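Local coordinates for protein caspase-1 subunit p19/18 (Spodoptera frugiperda, PDB 1M72) that probably acts as a cysteine protease in the caspase activation cascade that executes apoptosis, and is probably inhibited by the baculovirus protein p35, at residues R15-R20 and A139-L144; P23-N28 and M258-L263; R32-I37 and M93-A98; D181-F186 and D220-L225. One frame throughout, in Å; residues are numbered along the deposited sequence.

Overall arrangement
Contacts 1, 3 and 4 reach the central mixed sheet of the caspase domain: contact 1 through strand 143-148, contact 3 through 31-39 and contact 4 through 182-186, which lies beside 143-148. Contact 2 joins the loops 23-28 and 258-263. Contacts 1 and 2, with centres about 8 Å apart, touch and alternate along the chain, placing the N-terminal loop against the residues that precede strand 143-148 and follow strand 254-257. Contact 3 is nested within the loops closed by both, and contact 4 within contact 2's alone. Contacts 3 and 4 are the most distant pair, about 18 Å between centres. Contacts 1, 2 and 4 also touch the second subunit, so these loops and helix 221-235 lie near that interface.

Contact 1 of 4, residues R15-R20 and A139-L144; sequences RMPVDR and AGKPKL. With EDO (1,2-ethanediol), chain H.
Lys141 runs extended past a bound 1,2-ethanediol, probably from the crystallisation liquor, and along the flank of Pro17. Its CB and CG pass the diol oxygen O2, CG at 3.3 Å, and CD follows a little further off. CE then lies against Pro17, 3.8 Å from Pro17 CB, and NZ is hydrogen-bonded to Ala98 O and Thr137 O, which would help to stabilise its charge in this buried place. Pro17 fills the middle of the contact with its ring: CG sits 3.4 Å from Ala139 O, while CB faces EDO C1 at 3.6 Å. Gly140, with phi at 87° and no side chain, leaves the ring room to lie this close. No direct hydrogen bond joins the segments. Instead one water donates to both carbonyls, its oxygen 2.8 Å from Arg15 O and from Ala139 O, and EDO O1 donates to Gly140 O at 2.7 Å while also touching Val18 CG1. Segment 15-20 begins at the end of strand 14-15, where Arg15 pairs in parallel with a strand of the second subunit, and continues as loop against the residues leading into strand 143-148, itself set between strands 98-106 and 182-186 of the central sheet.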
# COMPACT_ATOMS: atom_id res chain seq x y z
N ARG C 15 5.74 -25.41 -6.24
CA ARG C 15 5.01 -25.61 -7.49
C ARG C 15 4.65 -24.28 -8.16
O ARG C 15 4.21 -23.34 -7.51
CB ARG C 15 3.71 -26.38 -7.26
CG ARG C 15 2.95 -26.66 -8.56
CD ARG C 15 1.68 -27.47 -8.30
NE ARG C 15 1.92 -28.59 -7.38
CZ ARG C 15 0.99 -29.48 -7.01
NH1 ARG C 15 -0.25 -29.40 -7.49
NH2 ARG C 15 1.32 -30.43 -6.14
N MET C 16 4.79 -24.23 -9.48
CA MET C 16 4.46 -23.06 -10.25
C MET C 16 2.92 -23.05 -10.44
O MET C 16 2.35 -23.94 -11.06
CB MET C 16 5.19 -23.17 -11.60
CG MET C 16 4.93 -22.02 -12.55
SD MET C 16 5.71 -22.25 -14.18
CE MET C 16 7.33 -22.83 -13.64
N PRO C 17 2.22 -22.05 -9.87
CA PRO C 17 0.75 -21.96 -9.99
C PRO C 17 0.25 -21.25 -11.24
O PRO C 17 -0.92 -21.32 -11.55
CB PRO C 17 0.34 -21.19 -8.74
CG PRO C 17 1.44 -20.20 -8.64
CD PRO C 17 2.72 -21.06 -8.90
N VAL C 18 1.15 -20.57 -11.94
CA VAL C 18 0.76 -19.81 -13.11
C VAL C 18 2.06 -19.50 -13.87
O VAL C 18 3.13 -19.42 -13.26
CB VAL C 18 0.01 -18.55 -12.63
CG1 VAL C 18 0.96 -17.60 -11.90
CG2 VAL C 18 -0.71 -17.91 -13.76
N ASP C 19 1.99 -19.33 -15.19
CA ASP C 19 3.23 -19.09 -15.91
C ASP C 19 3.92 -17.79 -15.56
O ASP C 19 3.31 -16.80 -15.12
CB ASP C 19 3.03 -19.19 -17.42
CG ASP C 19 2.03 -18.24 -17.92
OD1 ASP C 19 0.84 -18.39 -17.53
OD2 ASP C 19 2.41 -17.33 -18.71
N ARG C 20 5.22 -17.79 -15.77
CA ARG C 20 6.02 -16.68 -15.38
C ARG C 20 5.51 -15.27 -15.65
O ARG C 20 5.47 -14.43 -14.74
CB ARG C 20 7.41 -16.85 -15.96
CG ARG C 20 8.40 -15.82 -15.47
CD ARG C 20 9.58 -15.77 -16.39
NE ARG C 20 10.18 -14.45 -16.36
CZ ARG C 20 11.39 -14.22 -15.90
NH1 ARG C 20 12.10 -15.26 -15.45
NH2 ARG C 20 11.88 -12.98 -15.86
N ALA C 139 2.79 -20.31 -2.62
CA ALA C 139 3.81 -19.56 -3.35
C ALA C 139 3.31 -19.21 -4.75
O ALA C 139 2.86 -20.08 -5.51
CB ALA C 139 5.13 -20.35 -3.43
N GLY C 140 3.40 -17.92 -5.07
CA GLY C 140 2.98 -17.43 -6.36
C GLY C 140 1.50 -17.09 -6.38
O GLY C 140 0.95 -16.67 -7.41
N LYS C 141 0.86 -17.31 -5.24
CA LYS C 141 -0.57 -17.04 -5.10
C LYS C 141 -0.87 -15.84 -4.18
O LYS C 141 -0.12 -15.54 -3.26
CB LYS C 141 -1.26 -18.28 -4.55
CG LYS C 141 -1.06 -19.49 -5.43
CD LYS C 141 -1.78 -20.65 -4.78
CE LYS C 141 -1.51 -21.96 -5.47
NZ LYS C 141 -2.09 -23.02 -4.61
N PRO C 142 -1.97 -15.13 -4.43
CA PRO C 142 -2.30 -13.97 -3.60
C PRO C 142 -2.70 -14.31 -2.15
O PRO C 142 -3.51 -15.19 -1.89
CB PRO C 142 -3.43 -13.29 -4.39
CG PRO C 142 -4.11 -14.40 -5.04
CD PRO C 142 -2.97 -15.32 -5.50
N LYS C 143 -2.11 -13.57 -1.22
CA LYS C 143 -2.38 -13.72 0.22
C LYS C 143 -2.94 -12.36 0.67
O LYS C 143 -2.23 -11.35 0.72
CB LYS C 143 -1.06 -14.11 0.94
CG LYS C 143 -0.53 -15.44 0.39
CD LYS C 143 0.93 -15.70 0.72
CE LYS C 143 1.86 -15.07 -0.32
NZ LYS C 143 2.03 -15.97 -1.52
N LEU C 144 -4.23 -12.36 0.98
CA LEU C 144 -4.98 -11.17 1.37
C LEU C 144 -5.25 -10.96 2.87
O LEU C 144 -5.66 -11.87 3.61
CB LEU C 144 -6.31 -11.15 0.60
CG LEU C 144 -6.23 -11.72 -0.83
CD1 LEU C 144 -7.61 -11.81 -1.46
CD2 LEU C 144 -5.34 -10.84 -1.70
C1 EDO H . -1.76 -18.23 -9.10
O1 EDO H . -0.81 -17.23 -9.44
C2 EDO H . -2.90 -17.62 -8.34
O2 EDO H . -3.44 -18.62 -7.50
O HOH W 1 2.40 -22.85 -5.41

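Contact 2 of 4, residues P23-N28 and M258-L263; sequences PYYNMN and MLTRLL. With EDO (1,2-ethanediol), chain H.
With chi1 at -75°, Tyr25 carries CG anti to its carbonyl carbon, and the ring swings across to the loop 258-263. The backbone sets Arg261 CB over one face of this ring; chi1 of -51° and an extended chain carry the rest of the side chain on past CE1 and CD1. The CH-pi contact is almost exactly central: Arg261 CB lies 3.7 Å from the Tyr25 ring centroid, only 4° off the normal. Leu263 CB and the ethanediol O1 sit at the ring edge. Tyr24 and Leu262 form a single beta bridge, tying the loop before strand 31-39 to the loop after 254-257, the edge strand of the central sheet in this chain. Leu262 N donates a nearly straight bond to Pro23 O at 2.9 Å, and Tyr25 N donates to Leu262 O at 3.0 Å. The Tyr24 and Leu262 side chains cross obliquely, Leu262 CD1 3.6 Å from Tyr24 CZ, and the bent Met27 crosses Leu263 at about a right angle, its SD 3.5 Å from Leu263 CD1. Tyr25 OH accepts from Thr260 N at 3.0 Å and weakly from Arg261 N. The Arg261 guanidinium reaches the carbonyls of Ala22 and Arg20, and Thr260 O is hydrogen-bonded to Gln230 of the second subunit. The bonds to Tyr25 OH fix the hydroxyl's position, while Arg261 CB on the face would restrict ring rotation. The hydroxyls of Tyr25 and Thr260, both hydrogen-bonded to Asp181 OD1, would probably help that carboxylate to stay ionised.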
# COMPACT_ATOMS: atom_id res chain seq x y z
N PRO C 23 -0.34 -11.92 -16.80
CA PRO C 23 -0.79 -10.65 -16.23
C PRO C 23 -1.74 -10.92 -15.06
O PRO C 23 -1.90 -10.08 -14.18
CB PRO C 23 -1.51 -9.95 -17.40
CG PRO C 23 -1.83 -11.07 -18.37
CD PRO C 23 -0.62 -11.99 -18.25
N TYR C 24 -2.37 -12.09 -15.03
CA TYR C 24 -3.33 -12.39 -13.96
C TYR C 24 -2.92 -13.56 -13.09
O TYR C 24 -2.23 -14.44 -13.57
CB TYR C 24 -4.72 -12.71 -14.53
CG TYR C 24 -5.37 -11.54 -15.16
CD1 TYR C 24 -5.05 -11.15 -16.47
CD2 TYR C 24 -6.24 -10.75 -14.42
CE1 TYR C 24 -5.58 -9.98 -17.03
CE2 TYR C 24 -6.76 -9.58 -14.95
CZ TYR C 24 -6.43 -9.19 -16.25
OH TYR C 24 -6.93 -7.99 -16.72
N TYR C 25 -3.33 -13.58 -11.82
CA TYR C 25 -3.04 -14.74 -10.97
C TYR C 25 -3.97 -15.83 -11.46
O TYR C 25 -5.05 -15.53 -11.99
CB TYR C 25 -3.42 -14.49 -9.51
CG TYR C 25 -2.47 -13.61 -8.78
CD1 TYR C 25 -1.18 -14.06 -8.45
CD2 TYR C 25 -2.84 -12.30 -8.41
CE1 TYR C 25 -0.28 -13.26 -7.79
CE2 TYR C 25 -1.93 -11.46 -7.73
CZ TYR C 25 -0.65 -11.94 -7.42
OH TYR C 25 0.26 -11.13 -6.82
N ASN C 26 -3.59 -17.09 -11.28
CA ASN C 26 -4.43 -18.20 -11.70
C ASN C 26 -5.44 -18.45 -10.60
O ASN C 26 -5.12 -18.99 -9.56
CB ASN C 26 -3.57 -19.46 -11.96
CG ASN C 26 -4.40 -20.79 -11.99
OD1 ASN C 26 -5.64 -20.77 -11.99
ND2 ASN C 26 -3.71 -21.93 -12.00
N MET C 27 -6.68 -18.04 -10.85
CA MET C 27 -7.74 -18.25 -9.89
C MET C 27 -8.63 -19.37 -10.40
O MET C 27 -9.84 -19.33 -10.22
CB MET C 27 -8.59 -16.99 -9.73
CG MET C 27 -7.80 -15.78 -9.35
SD MET C 27 -6.91 -16.00 -7.80
CE MET C 27 -8.31 -15.85 -6.70
N ASN C 28 -8.04 -20.38 -11.04
CA ASN C 28 -8.84 -21.47 -11.55
C ASN C 28 -8.45 -22.80 -10.90
O ASN C 28 -8.44 -23.83 -11.57
CB ASN C 28 -8.72 -21.55 -13.08
CG ASN C 28 -9.71 -22.56 -13.70
OD1 ASN C 28 -10.87 -22.69 -13.25
ND2 ASN C 28 -9.27 -23.27 -14.75
N MET C 258 1.87 -5.76 -2.52
CA MET C 258 3.09 -6.39 -3.00
C MET C 258 2.66 -7.32 -4.17
O MET C 258 3.45 -8.16 -4.60
CB MET C 258 3.74 -7.27 -1.93
CG MET C 258 4.65 -6.54 -0.96
SD MET C 258 3.84 -5.37 0.12
CE MET C 258 2.84 -6.31 1.12
N LEU C 259 1.43 -7.18 -4.65
CA LEU C 259 0.92 -8.02 -5.75
C LEU C 259 1.73 -7.87 -7.02
O LEU C 259 1.98 -6.76 -7.50
CB LEU C 259 -0.55 -7.72 -6.03
CG LEU C 259 -1.47 -7.99 -4.84
CD1 LEU C 259 -2.88 -7.82 -5.31
CD2 LEU C 259 -1.29 -9.44 -4.22
N THR C 260 2.16 -8.99 -7.58
CA THR C 260 2.95 -8.97 -8.81
C THR C 260 2.08 -9.24 -10.07
O THR C 260 2.56 -9.22 -11.21
CB THR C 260 4.07 -10.02 -8.71
OG1 THR C 260 3.47 -11.30 -8.52
CG2 THR C 260 5.00 -9.72 -7.51
N ARG C 261 0.81 -9.56 -9.86
CA ARG C 261 -0.10 -9.80 -10.96
C ARG C 261 -1.46 -9.21 -10.55
O ARG C 261 -1.66 -8.82 -9.40
CB ARG C 261 -0.24 -11.31 -11.24
CG ARG C 261 1.10 -12.06 -11.39
CD ARG C 261 0.83 -13.50 -11.76
NE ARG C 261 2.05 -14.31 -11.66
CZ ARG C 261 3.11 -14.18 -12.48
NH1 ARG C 261 3.11 -13.28 -13.48
NH2 ARG C 261 4.19 -14.91 -12.25
N LEU C 262 -2.38 -9.14 -11.51
CA LEU C 262 -3.69 -8.58 -11.25
C LEU C 262 -4.53 -9.69 -10.66
O LEU C 262 -4.37 -10.85 -11.00
CB LEU C 262 -4.33 -8.05 -12.53
CG LEU C 262 -3.76 -6.79 -13.20
CD1 LEU C 262 -4.40 -6.68 -14.56
CD2 LEU C 262 -4.07 -5.53 -12.41
N LEU C 263 -5.42 -9.31 -9.77
CA LEU C 263 -6.29 -10.30 -9.14
C LEU C 263 -7.78 -10.10 -9.46
O LEU C 263 -8.41 -9.14 -9.01
CB LEU C 263 -6.06 -10.33 -7.61
CG LEU C 263 -7.06 -11.15 -6.78
CD1 LEU C 263 -7.32 -12.52 -7.38
CD2 LEU C 263 -6.54 -11.27 -5.39
C1 EDO H . -1.76 -18.23 -9.10
O1 EDO H . -0.81 -17.23 -9.44
C2 EDO H . -2.90 -17.62 -8.34
O2 EDO H . -3.44 -18.62 -7.50

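Contact 3 of 4, residues R32-I37 and M93-A98; sequences RGMAII and MDHSDA
The His95 imidazole meets the Met34 sulfur obliquely, with Met34 SD 4.0 Å from His95 CE1 and the two side chains crossing at about a right angle. Both ring nitrogens are engaged: NE2 is hydrogen-bonded to Thr90 O in helix 80-92, and ND1 is hydrogen-bonded at 3.0 Å to a water; this water accepts from Met34 N. The carboxylate of Asp94 is flat too, and its OD1 is gripped twice, by Ser96 OG at 2.6 Å through the syn lone pair and by Ser96 N from above the plane. The second bond makes an Asx turn that overlaps a type I beta turn from His95 to Ala98, closed by Ala98 N to His95 O at 2.9 Å. Together they turn the chain from helix 80-92 into strand 98-106, which lies parallel beside strand 31-39 in the central sheet of the caspase fold. Met34 CB points toward this connection, and with CG anti to the carbonyl carbon (chi1 -66°) its sulfur meets a second methionine: Met34 SD and Met93 SD are 3.7 Å apart. Further along, Ala98 CB packs on the bare CA of Gly33 at 3.6 Å. Arg32, next to it, points its CB away, and its NH2 is hydrogen-bonded to Phe265 O and forms a salt bridge with Asp99.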
# COMPACT_ATOMS: atom_id res chain seq x y z
N ARG C 32 -11.31 -21.96 -4.06
CA ARG C 32 -10.96 -20.53 -3.93
C ARG C 32 -9.88 -20.43 -2.82
O ARG C 32 -8.82 -19.81 -2.98
CB ARG C 32 -12.16 -19.73 -3.45
CG ARG C 32 -11.87 -18.28 -3.23
CD ARG C 32 -12.42 -17.43 -4.37
NE ARG C 32 -11.63 -17.50 -5.59
CZ ARG C 32 -12.10 -17.24 -6.81
NH1 ARG C 32 -13.39 -16.89 -7.01
NH2 ARG C 32 -11.27 -17.30 -7.84
N GLY C 33 -10.15 -21.08 -1.70
CA GLY C 33 -9.21 -21.02 -0.61
C GLY C 33 -9.91 -20.67 0.70
O GLY C 33 -11.12 -20.44 0.76
N MET C 34 -9.13 -20.67 1.76
CA MET C 34 -9.61 -20.35 3.10
C MET C 34 -9.71 -18.84 3.34
O MET C 34 -8.87 -18.06 2.86
CB MET C 34 -8.65 -20.93 4.13
CG MET C 34 -8.61 -22.45 4.13
SD MET C 34 -7.41 -23.14 5.28
CE MET C 34 -7.97 -22.40 6.89
N ALA C 35 -10.75 -18.45 4.07
CA ALA C 35 -10.98 -17.07 4.50
C ALA C 35 -11.16 -17.17 6.03
O ALA C 35 -12.15 -17.73 6.53
CB ALA C 35 -12.25 -16.52 3.86
N ILE C 36 -10.20 -16.66 6.78
CA ILE C 36 -10.29 -16.72 8.25
C ILE C 36 -10.69 -15.36 8.79
O ILE C 36 -10.02 -14.37 8.53
CB ILE C 36 -8.95 -17.03 8.93
CG1 ILE C 36 -8.26 -18.23 8.34
CG2 ILE C 36 -9.19 -17.24 10.41
CD1 ILE C 36 -6.90 -18.43 9.01
N ILE C 37 -11.75 -15.31 9.57
CA ILE C 37 -12.17 -14.05 10.16
C ILE C 37 -11.98 -14.07 11.69
O ILE C 37 -12.53 -14.93 12.39
CB ILE C 37 -13.64 -13.75 9.79
CG1 ILE C 37 -13.78 -13.66 8.26
CG2 ILE C 37 -14.09 -12.45 10.45
CD1 ILE C 37 -15.26 -13.58 7.71
N MET C 93 -0.99 -25.88 6.54
CA MET C 93 -1.83 -26.72 5.71
C MET C 93 -1.33 -26.78 4.27
O MET C 93 -0.43 -26.05 3.86
CB MET C 93 -3.26 -26.21 5.76
CG MET C 93 -3.77 -26.11 7.19
SD MET C 93 -5.44 -25.59 7.21
CE MET C 93 -6.21 -26.80 8.42
N ASP C 94 -1.93 -27.65 3.48
CA ASP C 94 -1.54 -27.78 2.09
C ASP C 94 -2.50 -26.96 1.24
O ASP C 94 -3.66 -27.31 1.06
CB ASP C 94 -1.57 -29.26 1.70
CG ASP C 94 -1.24 -29.49 0.24
OD1 ASP C 94 -0.97 -28.52 -0.51
OD2 ASP C 94 -1.27 -30.66 -0.16
N HIS C 95 -2.00 -25.84 0.71
CA HIS C 95 -2.82 -24.93 -0.09
C HIS C 95 -2.72 -25.17 -1.59
O HIS C 95 -3.20 -24.35 -2.39
CB HIS C 95 -2.41 -23.49 0.24
CG HIS C 95 -2.72 -23.11 1.65
ND1 HIS C 95 -3.97 -22.70 2.05
CD2 HIS C 95 -1.96 -23.16 2.77
CE1 HIS C 95 -3.97 -22.52 3.35
NE2 HIS C 95 -2.77 -22.79 3.81
N SER C 96 -2.13 -26.30 -1.97
CA SER C 96 -1.95 -26.65 -3.38
C SER C 96 -3.18 -26.46 -4.24
O SER C 96 -3.08 -25.96 -5.35
CB SER C 96 -1.47 -28.10 -3.51
OG SER C 96 -0.15 -28.23 -3.00
N ASP C 97 -4.35 -26.84 -3.73
CA ASP C 97 -5.54 -26.70 -4.56
C ASP C 97 -6.39 -25.46 -4.33
O ASP C 97 -7.53 -25.40 -4.80
CB ASP C 97 -6.41 -27.98 -4.49
CG ASP C 97 -5.67 -29.21 -5.06
OD1 ASP C 97 -5.00 -29.08 -6.10
OD2 ASP C 97 -5.75 -30.31 -4.47
N ALA C 98 -5.81 -24.46 -3.66
CA ALA C 98 -6.51 -23.19 -3.41
C ALA C 98 -5.93 -22.03 -4.28
O ALA C 98 -4.75 -22.00 -4.57
CB ALA C 98 -6.41 -22.81 -1.92
O HOH W 2 -6.30 -21.10 1.15

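Contact 4 of 4, residues D181-F186 and D220-L225; sequences DFLIAF and DILTLL
Leu183 carries most of this contact, and both of its methyl branches are used. CB points toward the helix, and CG anti to the backbone N (chi1 176°) lets the two methyls reach it. CD2 lodges against two residues one helical turn apart: Leu183 CD2 is 3.4 Å from Ile221 CG1, tighter than ordinary van der Waals contact, and 3.7 Å from Leu225 CD1. Both pairs meet tip to tip. The other branch goes to the flank, where Leu183 CD1 lies 3.9 Å from Leu222 CD2, the two side chains sliding past each other in opposite directions. Leu225, second in buried surface, also spans to Ala185, two residues further along the strand, though Ala185 CB is a looser 4.4 Å from Leu225 CD1. The contact is wholly apolar. Polar grip lies at the helix start, where Asp220 is the N-cap: its OD1 accepts from Thr223 N at 3.1 Å, and its OD2 from Thr223 OG1 at 2.7 Å, both from above the carboxylate plane. The segment axes of strand and helix run nearly parallel, 6° apart and 11.4 Å at closest approach, as in the layered alpha/beta core of caspases. Strand 182-186 lies between parallel 143-148 and antiparallel 254-257; Ile255 of the latter touches both Leu183 and Ala185. Helix 203-215 adjoins through Phe204 on Ala185 and Leu208 on Leu225, while Leu222 reaches Thr226 of the second subunit.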
# COMPACT_ATOMS: atom_id res chain seq x y z
N ASP C 181 3.45 -10.90 -3.43
CA ASP C 181 2.08 -11.37 -3.46
C ASP C 181 1.21 -11.26 -2.26
O ASP C 181 0.27 -12.06 -2.06
CB ASP C 181 2.06 -12.80 -4.03
CG ASP C 181 2.78 -12.87 -5.37
OD1 ASP C 181 2.65 -11.88 -6.14
OD2 ASP C 181 3.49 -13.86 -5.64
N PHE C 182 1.49 -10.22 -1.50
CA PHE C 182 0.70 -9.92 -0.32
C PHE C 182 -0.07 -8.63 -0.63
O PHE C 182 0.44 -7.72 -1.32
CB PHE C 182 1.59 -9.67 0.93
CG PHE C 182 2.15 -10.93 1.54
CD1 PHE C 182 1.56 -11.48 2.70
CD2 PHE C 182 3.25 -11.58 0.96
CE1 PHE C 182 2.05 -12.69 3.27
CE2 PHE C 182 3.76 -12.77 1.52
CZ PHE C 182 3.15 -13.34 2.69
N LEU C 183 -1.30 -8.59 -0.13
CA LEU C 183 -2.14 -7.43 -0.23
C LEU C 183 -2.59 -7.22 1.21
O LEU C 183 -3.20 -8.11 1.82
CB LEU C 183 -3.35 -7.69 -1.09
CG LEU C 183 -4.34 -6.51 -1.15
CD1 LEU C 183 -3.65 -5.31 -1.71
CD2 LEU C 183 -5.55 -6.90 -2.02
N ILE C 184 -2.29 -6.05 1.75
CA ILE C 184 -2.64 -5.78 3.12
C ILE C 184 -3.41 -4.48 3.19
O ILE C 184 -2.85 -3.36 3.02
CB ILE C 184 -1.35 -5.68 4.04
CG1 ILE C 184 -0.58 -7.00 4.00
CG2 ILE C 184 -1.77 -5.36 5.51
CD1 ILE C 184 0.78 -6.97 4.74
N ALA C 185 -4.71 -4.67 3.46
CA ALA C 185 -5.65 -3.57 3.54
C ALA C 185 -6.10 -3.18 4.96
O ALA C 185 -6.79 -3.94 5.64
CB ALA C 185 -6.85 -3.85 2.72
N PHE C 186 -5.69 -1.98 5.36
CA PHE C 186 -6.08 -1.41 6.65
C PHE C 186 -7.23 -0.42 6.41
O PHE C 186 -7.24 0.34 5.43
CB PHE C 186 -4.90 -0.69 7.33
CG PHE C 186 -4.08 -1.57 8.28
CD1 PHE C 186 -2.99 -2.32 7.82
CD2 PHE C 186 -4.37 -1.60 9.66
CE1 PHE C 186 -2.19 -3.06 8.70
CE2 PHE C 186 -3.57 -2.34 10.56
CZ PHE C 186 -2.48 -3.06 10.09
N ASP C 220 -10.66 -6.15 -10.92
CA ASP C 220 -9.41 -6.51 -10.25
C ASP C 220 -9.38 -5.85 -8.84
O ASP C 220 -9.96 -4.77 -8.61
CB ASP C 220 -8.20 -6.15 -11.11
CG ASP C 220 -7.81 -4.69 -11.02
OD1 ASP C 220 -7.09 -4.34 -10.05
OD2 ASP C 220 -8.23 -3.91 -11.91
N ILE C 221 -8.71 -6.57 -7.93
CA ILE C 221 -8.63 -6.24 -6.52
C ILE C 221 -8.18 -4.80 -6.23
O ILE C 221 -8.83 -4.09 -5.45
CB ILE C 221 -7.74 -7.33 -5.75
CG1 ILE C 221 -8.10 -7.37 -4.26
CG2 ILE C 221 -6.25 -7.01 -5.84
CD1 ILE C 221 -9.56 -7.39 -4.00
N LEU C 222 -7.10 -4.35 -6.88
CA LEU C 222 -6.66 -2.98 -6.65
C LEU C 222 -7.73 -1.95 -7.07
O LEU C 222 -8.01 -1.02 -6.32
CB LEU C 222 -5.29 -2.74 -7.31
CG LEU C 222 -4.21 -3.58 -6.59
CD1 LEU C 222 -2.83 -3.19 -7.06
CD2 LEU C 222 -4.30 -3.39 -5.05
N THR C 223 -8.37 -2.17 -8.23
CA THR C 223 -9.40 -1.24 -8.70
C THR C 223 -10.59 -1.25 -7.77
O THR C 223 -11.21 -0.21 -7.47
CB THR C 223 -9.87 -1.61 -10.10
OG1 THR C 223 -8.77 -1.43 -11.02
CG2 THR C 223 -11.05 -0.73 -10.52
N LEU C 224 -10.89 -2.43 -7.28
CA LEU C 224 -11.99 -2.64 -6.36
C LEU C 224 -11.74 -1.92 -5.03
O LEU C 224 -12.62 -1.26 -4.52
CB LEU C 224 -12.15 -4.14 -6.13
CG LEU C 224 -13.46 -4.50 -5.46
CD1 LEU C 224 -14.05 -5.76 -6.15
CD2 LEU C 224 -13.24 -4.69 -3.97
N LEU C 225 -10.53 -2.07 -4.48
CA LEU C 225 -10.19 -1.42 -3.23
C LEU C 225 -10.08 0.10 -3.45
O LEU C 225 -10.25 0.86 -2.50
CB LEU C 225 -8.92 -2.04 -2.62
CG LEU C 225 -9.19 -3.46 -2.06
CD1 LEU C 225 -7.92 -4.13 -1.50
CD2 LEU C 225 -10.29 -3.34 -1.00